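Racemase, putative (Roseobacter denitrificans, PDB 3TCS) binds magnesium and D-alanine in an enolase-superfamily TIM barrel and is probably a racemase or hydro-lyase of the mandelate racemase family. Local coordinates at residues L282-G285 with R289-R292; C260-W265 with V294-A299; D59-V64 with R101-G106; F317-L322 with K330-S335; A110-R115 with E125-T130. One frame throughout, in Å; residues are numbered along the deposited sequence.

In the fold
Interactions 3 and 5 come first along the chain and belong to the N-terminal domain. Both use helix 98-119, with centres about 21 Å apart. Interactions 2, 1 and 4 belong to the barrel domain. Interactions 1 and 2 share helix 287-300, their centres lie about 9 Å apart, and the sequence of interaction 1 falls between the two segments of interaction 2. Helix 314-322, in interaction 4, follows helix 287-300 in the chain. Interaction 1 touches each of the other four, so it sits where the two domains meet. Interaction 4 carries Glu333 of the D-alanine pocket. The contacts thus run from the N-terminal helices to the barrel wall.

Interaction 1. Residues L282-G285 with R289-R292; sequences LYLG and RTLR
Arg289 reaches back from helix 287-300 to the carbonyl of Leu284, in the loop that leads into the same helix. Its NE donates to Leu284 O at 2.7 Å, with a nearly straight N-H...O angle of 163°. The oxygen is met in the carbonyl plane and lies almost in the plane of the guanidinium. NH2 adds a weak bond to this same oxygen at 3.2 Å, so one buried carbonyl receives two N-H groups from one arginine. The side chain gets there by bending at chi3 (52°), which turns the edge of the guanidinium back toward the loop. Gly285 CA lies beside that edge, 3.7 Å from Arg289 NE. A side chain on Gly285 would run into NE, and its positive phi of 112° also suits glycine. The backbone takes part as well. Water 1 donates to Gly285 O and accepts from Arg289 N, bridging the loop to the helix. Thr290 follows with a packing contact, mostly through its CA. Leu284 CD2 presses on Thr290 CA at 3.5 Å, tighter than usual for two carbons. Leu284 CD2 also lies 3.6 Å from Thr290 OG1, but the hydroxyl bonds to the backbone at Gly286 O. Leu284 therefore gives its carbonyl to Arg289 and its branched end to Thr290. The contact ties the loop after strand 276-277 to the first turns of helix 287-300 in the barrel domain. Leu284 also packs on Trp265 of helix 262-270, Thr290 on Leu321 of helix 314-322, and Arg289 on Met104 of helix 98-119 from the N-terminal domain.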
# COMPACT_ATOMS: atom_id res chain seq x y z
N LEU B 282 1.04 11.48 8.90
CA LEU B 282 0.51 10.19 9.30
C LEU B 282 0.34 9.18 8.16
O LEU B 282 0.54 7.99 8.37
CB LEU B 282 -0.80 10.40 10.07
CG LEU B 282 -0.64 11.35 11.28
CD1 LEU B 282 -1.95 11.46 12.04
CD2 LEU B 282 0.47 10.84 12.21
N TYR B 283 -0.01 9.64 6.96
CA TYR B 283 -0.13 8.70 5.85
C TYR B 283 1.26 8.19 5.47
O TYR B 283 1.42 7.06 4.99
CB TYR B 283 -0.73 9.35 4.59
CG TYR B 283 -2.19 9.77 4.67
CD1 TYR B 283 -3.11 9.06 5.45
CD2 TYR B 283 -2.67 10.84 3.91
CE1 TYR B 283 -4.46 9.41 5.48
CE2 TYR B 283 -4.01 11.21 3.93
CZ TYR B 283 -4.91 10.48 4.72
OH TYR B 283 -6.24 10.82 4.73
N LEU B 284 2.27 9.03 5.69
CA LEU B 284 3.65 8.69 5.34
C LEU B 284 4.37 7.77 6.32
O LEU B 284 5.41 7.21 6.00
CB LEU B 284 4.46 9.98 5.13
CG LEU B 284 5.94 9.94 4.72
CD1 LEU B 284 6.14 9.03 3.50
CD2 LEU B 284 6.39 11.36 4.39
N GLY B 285 3.82 7.61 7.52
CA GLY B 285 4.47 6.73 8.48
C GLY B 285 5.08 7.40 9.70
O GLY B 285 5.74 6.75 10.50
N ARG B 289 9.95 9.40 9.10
CA ARG B 289 9.84 9.18 7.67
C ARG B 289 9.52 10.47 6.92
O ARG B 289 10.00 10.68 5.81
CB ARG B 289 8.82 8.07 7.40
CG ARG B 289 9.33 6.68 7.81
CD ARG B 289 8.23 5.64 7.82
NE ARG B 289 7.49 5.64 6.56
CZ ARG B 289 7.85 4.97 5.47
NH1 ARG B 289 8.95 4.22 5.46
NH2 ARG B 289 7.11 5.07 4.37
N THR B 290 8.73 11.35 7.53
CA THR B 290 8.43 12.62 6.88
C THR B 290 9.71 13.45 6.77
O THR B 290 9.94 14.12 5.77
CB THR B 290 7.36 13.41 7.67
OG1 THR B 290 6.14 12.67 7.70
CG2 THR B 290 7.11 14.76 7.00
N LEU B 291 10.56 13.38 7.79
CA LEU B 291 11.82 14.12 7.78
C LEU B 291 12.73 13.65 6.64
O LEU B 291 13.55 14.41 6.13
CB LEU B 291 12.54 13.98 9.12
CG LEU B 291 11.87 14.71 10.29
CD1 LEU B 291 12.64 14.45 11.58
CD2 LEU B 291 11.82 16.20 9.99
N ARG B 292 12.59 12.39 6.24
CA ARG B 292 13.39 11.87 5.13
C ARG B 292 12.93 12.56 3.84
O ARG B 292 13.75 12.90 2.99
CB ARG B 292 13.24 10.36 4.99
CG ARG B 292 13.76 9.59 6.18
CD ARG B 292 13.74 8.10 5.92
NE ARG B 292 13.71 7.33 7.17
CZ ARG B 292 13.59 6.01 7.23
NH1 ARG B 292 13.50 5.30 6.11
NH2 ARG B 292 13.54 5.39 8.40
O HOH W 1 8.31 7.88 10.92

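Interaction 2. Residues C260-W265 with V294-A299; sequences CDLPTW and VEMARA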
# COMPACT_ATOMS: atom_id res chain seq x y z
N CYS B 260 2.99 7.39 0.29
CA CYS B 260 3.54 6.84 1.53
C CYS B 260 4.79 6.01 1.28
O CYS B 260 5.36 5.45 2.22
CB CYS B 260 2.48 5.97 2.22
SG CYS B 260 2.02 4.49 1.27
N ASP B 261 5.19 5.93 0.02
CA ASP B 261 6.36 5.15 -0.41
C ASP B 261 7.57 6.05 -0.64
O ASP B 261 7.55 6.91 -1.53
CB ASP B 261 6.00 4.40 -1.70
CG ASP B 261 7.12 3.51 -2.19
OD1 ASP B 261 7.52 2.58 -1.46
OD2 ASP B 261 7.61 3.74 -3.32
N LEU B 262 8.63 5.84 0.14
CA LEU B 262 9.83 6.66 0.03
C LEU B 262 10.52 6.62 -1.33
O LEU B 262 11.00 7.64 -1.81
CB LEU B 262 10.81 6.32 1.16
CG LEU B 262 10.35 6.80 2.54
CD1 LEU B 262 11.39 6.42 3.58
CD2 LEU B 262 10.13 8.31 2.53
N PRO B 263 10.60 5.44 -1.97
CA PRO B 263 11.26 5.46 -3.28
C PRO B 263 10.44 6.24 -4.31
O PRO B 263 11.00 6.83 -5.23
CB PRO B 263 11.42 3.97 -3.62
CG PRO B 263 10.38 3.29 -2.77
CD PRO B 263 10.42 4.06 -1.48
N THR B 264 9.12 6.26 -4.14
CA THR B 264 8.27 7.02 -5.06
C THR B 264 8.49 8.50 -4.79
O THR B 264 8.51 9.32 -5.72
CB THR B 264 6.78 6.66 -4.87
OG1 THR B 264 6.58 5.29 -5.25
CG2 THR B 264 5.90 7.54 -5.74
N TRP B 265 8.65 8.85 -3.52
CA TRP B 265 8.91 10.24 -3.14
C TRP B 265 10.23 10.68 -3.79
O TRP B 265 10.33 11.78 -4.33
CB TRP B 265 9.03 10.37 -1.62
CG TRP B 265 7.75 10.78 -0.97
CD1 TRP B 265 6.97 10.03 -0.14
CD2 TRP B 265 7.09 12.04 -1.12
NE1 TRP B 265 5.86 10.75 0.24
CE2 TRP B 265 5.91 11.99 -0.34
CE3 TRP B 265 7.38 13.22 -1.83
CZ2 TRP B 265 5.02 13.06 -0.26
CZ3 TRP B 265 6.49 14.29 -1.74
CH2 TRP B 265 5.33 14.20 -0.96
N VAL B 294 11.42 15.50 3.77
CA VAL B 294 11.80 16.89 3.95
C VAL B 294 13.25 17.10 3.47
O VAL B 294 13.56 18.11 2.82
CB VAL B 294 11.69 17.32 5.43
CG1 VAL B 294 12.34 18.67 5.65
CG2 VAL B 294 10.22 17.37 5.83
N GLU B 295 14.12 16.16 3.80
CA GLU B 295 15.52 16.26 3.39
C GLU B 295 15.67 16.09 1.87
O GLU B 295 16.47 16.79 1.24
CB GLU B 295 16.36 15.22 4.14
CG GLU B 295 17.83 15.13 3.72
CD GLU B 295 18.57 16.47 3.76
OE1 GLU B 295 18.25 17.34 4.60
OE2 GLU B 295 19.50 16.64 2.94
N MET B 296 14.92 15.17 1.27
CA MET B 296 14.98 14.99 -0.18
C MET B 296 14.63 16.32 -0.83
O MET B 296 15.30 16.77 -1.76
CB MET B 296 13.95 13.96 -0.66
CG MET B 296 14.17 12.54 -0.23
SD MET B 296 12.80 11.53 -0.84
CE MET B 296 13.15 9.97 -0.01
N ALA B 297 13.56 16.93 -0.34
CA ALA B 297 13.09 18.20 -0.86
C ALA B 297 14.09 19.32 -0.60
O ALA B 297 14.39 20.11 -1.50
CB ALA B 297 11.74 18.56 -0.23
N ARG B 298 14.61 19.37 0.62
CA ARG B 298 15.57 20.40 0.99
C ARG B 298 16.78 20.39 0.06
O ARG B 298 17.16 21.43 -0.50
CB ARG B 298 16.04 20.22 2.44
CG ARG B 298 16.90 21.37 2.95
CD ARG B 298 17.87 20.90 4.03
NE ARG B 298 18.79 19.89 3.51
CZ ARG B 298 19.73 20.12 2.60
NH1 ARG B 298 19.90 21.34 2.11
NH2 ARG B 298 20.49 19.13 2.17
N ALA B 299 17.39 19.23 -0.11
CA ALA B 299 18.57 19.12 -0.97
C ALA B 299 18.26 19.54 -2.41
O ALA B 299 19.14 20.05 -3.11
CB ALA B 299 19.10 17.68 -0.95
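The two backbones stay well apart: the closest pair of CA atoms, Trp265 and Met296, is separated by 8.3 Å. Segment 260-265 is the start of helix 262-270, with Asp261 at the N-cap. Segment 294-299 lies within helix 287-300. Met296 spans the gap. Its chain is extended beyond CG, with chi2 at 177° and chi3 at -172°, and this straight run carries the methyl group across to the first turn of the other helix. Met296 CE ends 3.6 Å from Leu262 O. The same methyl lies 4.3 Å from Leu262 CD2. Further back, Met296 SD rests against the aliphatic start of Trp265, 4.0 Å from Trp265 CB. The indole itself leads away from this contact, and its NE1 bonds to Asp259 O. Gln266 and Ile269 of helix 262-270 also touch Met296. These two helices succeed each other around the outside of the barrel, and strand 276-277 lies between them in the chain. With just 116 Å² buried, the contact is small and mostly apolar. Its cohesion across the segments comes from van der Waals packing of one thioether side chain, so it probably sets little directional constraint on how the helices lie.

Interaction 3. Residues D59-V64 with R101-G106; sequences DITCTV and RRAMAG
Thr61 meets Arg102 and Ala103 where helix 58-73 crosses helix 98-119. The local axes pass 8.3 Å apart at a signed angle of -76°. The backbones come close here, with Thr61 CA and Ala103 CA 5.4 Å apart. The two branches of Thr61 do different work. With chi1 at -61° the methyl stands anti to the backbone N, which puts CG2 against the other helix, and OG1 lies beside that N. Thr61 CG2 lies 3.5 Å from Ala103 N and 3.6 Å from Arg102 CB. The hydroxyl points instead to water 2, on the side of the arginine chain. Thr61 OG1 is 2.7 Å from water 2, and this water accepts from Arg102 NH1, lying in the guanidinium plane. OG1 also has a weak bond with His57 O. Arg102 leaves its helix fully extended from CG to NE, and its chain crosses that of Thr61 at about a right angle. NE bonds to Ser98 OG, and NH2 bonds to Lys94 O of the second subunit. Ala103 CB fits beside the threonine, 3.6 Å from Thr61 O. Val64, one turn on, adds CG1 at 4.2 Å from Ala103 CB. An alanine in place of Thr61 is likely to open a gap against Arg102 and Ala103 and leave water 2 without its hydroxyl partner. The small alanine and the branched threonine let the helices of the N-terminal domain approach closely. The contact is apolar in the middle and polar at one end, where the water links Thr61 to an arginine that also takes part in the contact with the second subunit.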
# COMPACT_ATOMS: atom_id res chain seq x y z
N ASP B 59 -9.77 1.99 13.25
CA ASP B 59 -9.89 0.73 13.98
C ASP B 59 -9.10 -0.35 13.25
O ASP B 59 -8.43 -1.18 13.88
CB ASP B 59 -11.37 0.35 14.16
CG ASP B 59 -12.11 0.20 12.84
OD1 ASP B 59 -11.96 1.06 11.95
OD2 ASP B 59 -12.87 -0.79 12.71
N ILE B 60 -9.15 -0.34 11.92
CA ILE B 60 -8.41 -1.32 11.13
C ILE B 60 -6.91 -1.05 11.28
O ILE B 60 -6.11 -1.96 11.45
CB ILE B 60 -8.79 -1.25 9.63
CG1 ILE B 60 -10.27 -1.61 9.47
CG2 ILE B 60 -7.90 -2.20 8.81
CD1 ILE B 60 -10.81 -1.49 8.04
N THR B 61 -6.55 0.23 11.23
CA THR B 61 -5.15 0.62 11.38
C THR B 61 -4.61 0.15 12.73
O THR B 61 -3.47 -0.34 12.81
CB THR B 61 -5.01 2.15 11.26
OG1 THR B 61 -5.47 2.57 9.97
CG2 THR B 61 -3.57 2.58 11.45
N CYS B 62 -5.41 0.28 13.79
CA CYS B 62 -4.94 -0.14 15.11
C CYS B 62 -4.77 -1.65 15.17
O CYS B 62 -3.88 -2.15 15.85
CB CYS B 62 -5.90 0.35 16.19
SG CYS B 62 -5.75 2.14 16.49
N THR B 63 -5.61 -2.38 14.45
CA THR B 63 -5.48 -3.84 14.41
C THR B 63 -4.15 -4.16 13.72
O THR B 63 -3.39 -5.03 14.16
CB THR B 63 -6.65 -4.48 13.62
OG1 THR B 63 -7.86 -4.29 14.36
CG2 THR B 63 -6.40 -5.98 13.41
N VAL B 64 -3.87 -3.45 12.64
CA VAL B 64 -2.62 -3.65 11.90
C VAL B 64 -1.42 -3.28 12.77
O VAL B 64 -0.39 -3.95 12.73
CB VAL B 64 -2.60 -2.79 10.60
CG1 VAL B 64 -1.21 -2.78 9.98
CG2 VAL B 64 -3.61 -3.34 9.60
N ARG B 101 1.93 1.95 7.20
CA ARG B 101 2.49 3.27 7.50
C ARG B 101 1.57 4.06 8.42
O ARG B 101 2.04 4.79 9.29
CB ARG B 101 2.75 4.08 6.22
CG ARG B 101 4.03 3.71 5.50
CD ARG B 101 3.88 2.37 4.85
NE ARG B 101 5.11 1.89 4.24
CZ ARG B 101 5.24 0.66 3.76
NH1 ARG B 101 4.20 -0.17 3.82
NH2 ARG B 101 6.39 0.25 3.23
N ARG B 102 0.27 3.94 8.20
CA ARG B 102 -0.70 4.64 9.05
C ARG B 102 -0.53 4.19 10.49
O ARG B 102 -0.68 4.98 11.43
CB ARG B 102 -2.13 4.32 8.60
CG ARG B 102 -2.56 4.95 7.29
CD ARG B 102 -3.93 4.42 6.87
NE ARG B 102 -4.37 5.03 5.62
CZ ARG B 102 -5.36 5.92 5.52
NH1 ARG B 102 -6.03 6.30 6.61
NH2 ARG B 102 -5.68 6.42 4.34
N ALA B 103 -0.22 2.90 10.66
CA ALA B 103 -0.04 2.31 11.99
C ALA B 103 1.30 2.73 12.59
O ALA B 103 1.37 3.13 13.75
CB ALA B 103 -0.12 0.78 11.90
N MET B 104 2.35 2.64 11.79
CA MET B 104 3.68 3.03 12.23
C MET B 104 3.68 4.48 12.70
O MET B 104 4.36 4.83 13.67
CB MET B 104 4.69 2.90 11.09
CG MET B 104 4.98 1.47 10.65
SD MET B 104 5.88 1.43 9.08
CE MET B 104 7.27 2.49 9.45
N ALA B 105 2.91 5.32 12.01
CA ALA B 105 2.85 6.74 12.34
C ALA B 105 2.40 6.97 13.79
O ALA B 105 2.84 7.91 14.44
CB ALA B 105 1.90 7.47 11.38
N GLY B 106 1.52 6.10 14.27
CA GLY B 106 1.02 6.23 15.63
C GLY B 106 2.09 5.96 16.67
O GLY B 106 2.16 6.64 17.69
O HOH W 2 -6.27 5.09 9.45

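Interaction 4. Residues F317-L322 with K330-S335; sequences FTMHLL and KYLEFS. With DAL (D-alanine), chain L.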
# COMPACT_ATOMS: atom_id res chain seq x y z
N PHE B 317 0.73 18.05 14.67
CA PHE B 317 2.02 17.45 14.33
C PHE B 317 2.68 18.29 13.24
O PHE B 317 3.90 18.50 13.26
CB PHE B 317 1.86 16.03 13.81
CG PHE B 317 1.23 15.07 14.79
CD1 PHE B 317 1.34 15.29 16.17
CD2 PHE B 317 0.59 13.93 14.34
CE1 PHE B 317 0.81 14.36 17.08
CE2 PHE B 317 0.06 12.99 15.25
CZ PHE B 317 0.17 13.21 16.62
N THR B 318 1.88 18.74 12.29
CA THR B 318 2.37 19.54 11.17
C THR B 318 2.86 20.90 11.66
O THR B 318 3.87 21.41 11.18
CB THR B 318 1.27 19.73 10.11
OG1 THR B 318 0.80 18.44 9.68
CG2 THR B 318 1.81 20.48 8.90
N MET B 319 2.14 21.47 12.63
CA MET B 319 2.53 22.76 13.20
C MET B 319 3.93 22.65 13.80
O MET B 319 4.77 23.53 13.59
CB MET B 319 1.53 23.18 14.28
CG MET B 319 0.21 23.70 13.72
SD MET B 319 -1.13 23.68 14.94
CE MET B 319 -0.37 24.63 16.31
N HIS B 320 4.20 21.57 14.54
CA HIS B 320 5.52 21.40 15.14
C HIS B 320 6.58 21.22 14.06
O HIS B 320 7.68 21.77 14.16
CB HIS B 320 5.55 20.18 16.07
CG HIS B 320 5.02 20.45 17.45
ND1 HIS B 320 3.67 20.58 17.72
CD2 HIS B 320 5.65 20.60 18.63
CE1 HIS B 320 3.50 20.80 19.01
NE2 HIS B 320 4.69 20.82 19.59
N LEU B 321 6.26 20.44 13.04
CA LEU B 321 7.20 20.20 11.95
C LEU B 321 7.56 21.51 11.24
O LEU B 321 8.73 21.78 10.99
CB LEU B 321 6.62 19.21 10.93
CG LEU B 321 7.56 18.85 9.78
CD1 LEU B 321 8.69 17.96 10.29
CD2 LEU B 321 6.80 18.15 8.67
N LEU B 322 6.54 22.31 10.94
CA LEU B 322 6.75 23.57 10.25
C LEU B 322 7.57 24.58 11.05
O LEU B 322 8.15 25.51 10.48
CB LEU B 322 5.41 24.18 9.83
CG LEU B 322 4.68 23.47 8.69
CD1 LEU B 322 3.33 24.13 8.47
CD2 LEU B 322 5.51 23.53 7.41
N LYS B 330 4.74 28.19 2.69
CA LYS B 330 4.16 29.44 3.17
C LYS B 330 3.15 29.36 4.30
O LYS B 330 2.93 30.35 5.00
CB LYS B 330 3.49 30.17 2.00
CG LYS B 330 4.36 30.36 0.77
CD LYS B 330 3.50 30.85 -0.40
CE LYS B 330 4.28 30.87 -1.70
NZ LYS B 330 3.44 31.34 -2.84
N TYR B 331 2.53 28.21 4.50
CA TYR B 331 1.49 28.11 5.52
C TYR B 331 1.04 26.71 5.86
O TYR B 331 1.31 25.75 5.14
CB TYR B 331 0.27 28.93 5.05
CG TYR B 331 0.15 29.04 3.53
CD1 TYR B 331 -0.16 30.26 2.92
CD2 TYR B 331 0.39 27.94 2.70
CE1 TYR B 331 -0.20 30.39 1.54
CE2 TYR B 331 0.35 28.06 1.30
CZ TYR B 331 0.06 29.29 0.73
OH TYR B 331 0.05 29.43 -0.64
N LEU B 332 0.34 26.62 6.99
CA LEU B 332 -0.20 25.37 7.53
C LEU B 332 -1.61 25.16 6.97
O LEU B 332 -2.44 26.07 7.03
CB LEU B 332 -0.31 25.48 9.05
CG LEU B 332 -1.06 24.37 9.79
CD1 LEU B 332 -0.09 23.25 10.11
CD2 LEU B 332 -1.68 24.92 11.08
N GLU B 333 -1.90 23.98 6.43
CA GLU B 333 -3.25 23.72 5.95
C GLU B 333 -4.14 23.69 7.19
O GLU B 333 -3.84 23.01 8.17
CB GLU B 333 -3.33 22.39 5.21
CG GLU B 333 -4.77 22.00 4.89
CD GLU B 333 -4.90 20.90 3.86
OE1 GLU B 333 -4.02 20.01 3.79
OE2 GLU B 333 -5.89 20.93 3.12
N PHE B 334 -5.24 24.44 7.16
CA PHE B 334 -6.12 24.47 8.32
C PHE B 334 -7.57 24.27 7.92
O PHE B 334 -8.20 25.17 7.37
CB PHE B 334 -5.96 25.80 9.05
CG PHE B 334 -6.55 25.80 10.43
CD1 PHE B 334 -5.86 25.25 11.50
CD2 PHE B 334 -7.81 26.35 10.65
CE1 PHE B 334 -6.41 25.23 12.78
CE2 PHE B 334 -8.37 26.34 11.93
CZ PHE B 334 -7.67 25.78 13.00
N SER B 335 -8.11 23.09 8.19
CA SER B 335 -9.50 22.80 7.85
C SER B 335 -10.45 23.74 8.58
O SER B 335 -10.31 23.95 9.78
CB SER B 335 -9.85 21.36 8.22
OG SER B 335 -11.24 21.15 8.03
N DAL L . -5.12 18.99 0.71
CA DAL L . -6.56 18.69 0.73
CB DAL L . -7.10 18.72 2.15
C DAL L . -6.80 17.33 0.15
O DAL L . -6.47 17.09 -0.96
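Leu332 is the centre of the packing between helix 314-322 and strand 332-335. Its CG stands anti to the backbone N (chi1 171°), which sends both methyls toward the helix. Leu332 CD2 presses on Met319 CG at 3.5 Å, a tight carbon pair. Leu332 CD1 meets Thr318 CG2 at 3.6 Å. Leu322 comes in from one turn further along, and its CD1 lies 3.9 Å from Leu332 CA. These groups are all apolar, and the hydroxyl of Thr318 bonds within its own helix to Val314 O. The helix and strand run nearly antiparallel, at 161°, as a helix packed outside a TIM-barrel strand does. Strand 332-335 pairs in parallel with strand 132-139 of that barrel. The packing thins toward the start of the strand segment. There Leu322 CD1 stays 4.2 Å from Tyr331 O, Leu322 is partly exposed, and Lys330 is exposed. Glu333 serves the D-alanine pocket instead. Its extended chain carries the carboxylate into the pocket, where OE2 bonds to Lys167 and Ser139, and OE1 to Cys308 N. The modelled approach of OE2 to the ligand methyl is too short to be trusted. A leucine here would probably cost Lys167 this salt bridge and Cys308 N this acceptor.

Interaction 5. Residues A110-R115 with E125-T130; sequences AIWDLR and EVLGGT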
# COMPACT_ATOMS: atom_id res chain seq x y z
N ALA B 110 3.98 8.95 19.02
CA ALA B 110 3.91 8.77 20.47
C ALA B 110 5.33 8.83 21.04
O ALA B 110 5.56 9.34 22.15
CB ALA B 110 3.25 7.43 20.82
N ILE B 111 6.28 8.30 20.29
CA ILE B 111 7.68 8.31 20.71
C ILE B 111 8.20 9.74 20.74
O ILE B 111 8.94 10.11 21.64
CB ILE B 111 8.53 7.41 19.78
CG1 ILE B 111 8.19 5.94 20.05
CG2 ILE B 111 10.02 7.68 19.98
CD1 ILE B 111 8.89 4.95 19.14
N TRP B 112 7.82 10.57 19.77
CA TRP B 112 8.29 11.95 19.79
C TRP B 112 7.71 12.71 20.98
O TRP B 112 8.39 13.54 21.58
CB TRP B 112 7.96 12.66 18.47
CG TRP B 112 8.89 12.24 17.37
CD1 TRP B 112 8.64 11.32 16.39
CD2 TRP B 112 10.25 12.67 17.18
NE1 TRP B 112 9.76 11.15 15.61
CE2 TRP B 112 10.76 11.97 16.07
CE3 TRP B 112 11.08 13.58 17.85
CZ2 TRP B 112 12.07 12.15 15.60
CZ3 TRP B 112 12.38 13.76 17.39
CH2 TRP B 112 12.86 13.05 16.27
N ASP B 113 6.46 12.43 21.32
CA ASP B 113 5.83 13.07 22.47
C ASP B 113 6.60 12.65 23.73
O ASP B 113 6.87 13.48 24.61
CB ASP B 113 4.37 12.61 22.58
CG ASP B 113 3.63 13.31 23.70
OD1 ASP B 113 3.60 14.55 23.69
OD2 ASP B 113 3.08 12.62 24.58
N LEU B 114 6.94 11.37 23.80
CA LEU B 114 7.68 10.85 24.95
C LEU B 114 9.02 11.56 25.09
O LEU B 114 9.42 11.94 26.19
CB LEU B 114 7.91 9.34 24.79
CG LEU B 114 8.87 8.64 25.77
CD1 LEU B 114 8.38 8.81 27.19
CD2 LEU B 114 8.96 7.17 25.42
N ARG B 115 9.72 11.75 23.98
CA ARG B 115 11.02 12.42 23.99
C ARG B 115 10.88 13.86 24.46
O ARG B 115 11.66 14.33 25.28
CB ARG B 115 11.64 12.38 22.59
CG ARG B 115 12.15 11.00 22.17
CD ARG B 115 12.51 10.96 20.68
NE ARG B 115 13.20 9.73 20.31
CZ ARG B 115 13.59 9.42 19.08
NH1 ARG B 115 13.35 10.27 18.08
NH2 ARG B 115 14.23 8.29 18.83
N GLU B 125 11.00 21.81 19.30
CA GLU B 125 12.34 22.08 19.79
C GLU B 125 13.22 20.84 19.70
O GLU B 125 14.41 20.93 19.37
CB GLU B 125 12.31 22.59 21.23
CG GLU B 125 12.02 24.09 21.32
CD GLU B 125 12.03 24.61 22.75
OE1 GLU B 125 12.50 23.88 23.65
OE2 GLU B 125 11.57 25.75 22.96
N VAL B 126 12.65 19.68 19.98
CA VAL B 126 13.41 18.44 19.91
C VAL B 126 13.89 18.26 18.47
O VAL B 126 14.98 17.74 18.23
CB VAL B 126 12.54 17.22 20.31
CG1 VAL B 126 13.36 15.95 20.22
CG2 VAL B 126 12.01 17.40 21.72
N LEU B 127 13.08 18.71 17.53
CA LEU B 127 13.39 18.61 16.11
C LEU B 127 14.36 19.69 15.62
O LEU B 127 14.67 19.76 14.43
CB LEU B 127 12.10 18.69 15.28
CG LEU B 127 11.12 17.52 15.39
CD1 LEU B 127 9.85 17.87 14.63
CD2 LEU B 127 11.75 16.25 14.83
N GLY B 128 14.82 20.54 16.53
CA GLY B 128 15.75 21.59 16.16
C GLY B 128 15.11 22.94 15.89
O GLY B 128 15.79 23.89 15.49
N GLY B 129 13.80 23.03 16.11
CA GLY B 129 13.10 24.28 15.87
C GLY B 129 12.75 25.02 17.15
O GLY B 129 13.35 24.79 18.19
N THR B 130 11.78 25.92 17.06
CA THR B 130 11.36 26.71 18.22
C THR B 130 9.84 26.87 18.26
O THR B 130 9.18 26.82 17.24
CB THR B 130 11.98 28.12 18.19
OG1 THR B 130 11.59 28.78 16.98
CG2 THR B 130 13.50 28.04 18.25
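Trp112 projects from helix 98-119 and meets the end of helix 123-126 with the benzene part of its indole. Its CB stays back from the partner segment. CG is anti to the carbonyl carbon (chi1 -76°), and from there the ring extends toward Val126 and Leu127. At CE3 the contact begins, with Trp112 CE3 4.1 Å from Val126 CG1. Next, Trp112 CZ3 does most of the touching. It lies 3.7 Å from Val126 CG1, which sits at the ring edge in its plane, and 3.6 Å from Leu127 CD2, which lies over the face. CH2 continues along that face, 3.7 Å from Leu127 CD2. CZ2 is the last atom to feel the leucine methyl. Together they make a CH-pi contact: Leu127 CD2 stands 3.9 Å from the centroid of the six-membered ring, 23° off its normal. In the five-membered ring, NE1 has a weak bond to Asp108 OD1. Helix 123-126 ends here in a Schellman motif. Gly128 takes a positive phi of 96°, and its N bonds to Glu125 O at 2.9 Å. The motif closes the last helical turn at the point where Val126 and Leu127 are presented to the indole. Both segments belong to the N-terminal domain. The face opposite Leu127 is covered by Arg115 NH1 from the next turn of the tryptophan's own helix, offset toward the rim. Arg115 NH2 bonds to Ile78 O. Ile287 of helix 287-300, in the barrel domain, touches both Trp112 and Leu127.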